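Protein tudor (Drosophila melanogaster, PDB 3NTK) is required for germ cell formation, may act in piRNA-mediated transposon repression, and recognises methylarginine in Aubergine through its last extended Tudor domain. Local coordinates at residues P43-S46 with G51-C54. Numbering follows the deposited sequence.
Sequences PAFS and GALC
Cys54 SG, a weakly polar atom set against an aromatic ring, makes an oblique sulfur-aromatic contact with Phe45, 4.1 Å from Phe45 CD2 and with the line to the ring centroid 43° off the ring normal. The methylene beneath the sulfur makes the more direct approach: Cys54 CB stands over one face of the Phe45 ring as a CH-pi donor, 4.0 Å from the centroid, and comes closest to the rim at Phe45 CD2, 3.7 Å away. Ala52, one residue back from Leu53, meets the same ring differently, its CB lying near the ring plane and 3.9 Å from Phe45 CZ. Face and edge are thus engaged by two small side chains that both point toward the loop, while the intervening Leu53 turns its side chain away. An aromatic side chain in this way helps fasten a loop without regular structure to the strand that follows it. Residues 43-46 belong to the connection from helix 25-38 into strand 53-58, part of the SH3-like Tudor core within the extended domain. With CG anti to the backbone N (chi1 177°), the Phe45 ring continues outward in the direction CB already takes, bringing CD2 and CZ up to the strand. An alanine here would probably leave a gap between loop and strand where Cys54 CB and Ala52 CB now pack against the ring. Ile69 of strand 63-72 and Phe94 of strand 87-95 also touch the Phe45 side chain; backbone hydrogen bonding of Phe45 to Phe94, and a hydrogen bond from Gln96 NE2 to Ala44 O, tie down the loop as well.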
loop_
_atom_site.group_PDB
_atom_site.type_symbol
_atom_site.label_atom_id
_atom_site.label_comp_id
_atom_site.label_asym_id
_atom_site.label_seq_id
_atom_site.Cartn_x
_atom_site.Cartn_y
_atom_site.Cartn_z
ATOM N N PRO A 43 0.521 -1.886 -24.837
ATOM C CA PRO A 43 1.841 -1.798 -25.463
ATOM C C PRO A 43 2.941 -1.590 -24.431
ATOM O O PRO A 43 2.671 -1.250 -23.276
ATOM C CB PRO A 43 1.690 -0.608 -26.410
ATOM C CG PRO A 43 0.745 0.284 -25.661
ATOM C CD PRO A 43 -0.299 -0.709 -25.175
ATOM N N ALA A 44 4.184 -1.794 -24.854
ATOM C CA ALA A 44 5.324 -1.634 -23.968
ATOM C C ALA A 44 5.503 -0.177 -23.569
ATOM O O ALA A 44 5.214 0.730 -24.347
ATOM C CB ALA A 44 6.596 -2.137 -24.650
ATOM N N PHE A 45 5.974 0.036 -22.347
ATOM C CA PHE A 45 6.229 1.378 -21.846
ATOM C C PHE A 45 7.741 1.490 -21.819
ATOM O O PHE A 45 8.412 0.655 -21.211
ATOM C CB PHE A 45 5.666 1.541 -20.435
ATOM C CG PHE A 45 5.950 2.880 -19.824
ATOM C CD1 PHE A 45 5.381 4.035 -20.351
ATOM C CD2 PHE A 45 6.803 2.990 -18.731
ATOM C CE1 PHE A 45 5.661 5.289 -19.797
ATOM C CE2 PHE A 45 7.090 4.232 -18.170
ATOM C CZ PHE A 45 6.517 5.385 -18.707
ATOM N N SER A 46 8.282 2.508 -22.479
ATOM C CA SER A 46 9.728 2.678 -22.535
ATOM C C SER A 46 10.245 4.010 -21.992
ATOM O O SER A 46 11.457 4.212 -21.911
ATOM C CB SER A 46 10.214 2.483 -23.975
ATOM O OG SER A 46 9.535 3.347 -24.869
ATOM N N GLY A 51 9.133 8.841 -11.200
ATOM C CA GLY A 51 7.844 9.505 -11.163
ATOM C C GLY A 51 6.847 9.027 -12.204
ATOM O O GLY A 51 5.646 9.238 -12.055
ATOM N N ALA A 52 7.336 8.379 -13.254
ATOM C CA ALA A 52 6.465 7.892 -14.317
ATOM C C ALA A 52 5.487 6.844 -13.812
ATOM O O ALA A 52 5.848 5.980 -13.010
ATOM C CB ALA A 52 7.299 7.315 -15.452
ATOM N N LEU A 53 4.248 6.928 -14.289
ATOM C CA LEU A 53 3.211 5.980 -13.900
ATOM C C LEU A 53 3.039 4.989 -15.046
ATOM O O LEU A 53 3.062 5.374 -16.217
ATOM C CB LEU A 53 1.892 6.714 -13.647
ATOM C CG LEU A 53 1.008 6.144 -12.539
ATOM C CD1 LEU A 53 1.741 6.263 -11.202
ATOM C CD2 LEU A 53 -0.311 6.903 -12.489
ATOM N N CYS A 54 2.873 3.714 -14.715
ATOM C CA CYS A 54 2.709 2.699 -15.743
ATOM C C CYS A 54 2.109 1.438 -15.139
ATOM O O CYS A 54 1.588 1.449 -14.025
ATOM C CB CYS A 54 4.070 2.363 -16.359
ATOM S SG CYS A 54 5.246 1.631 -15.172
#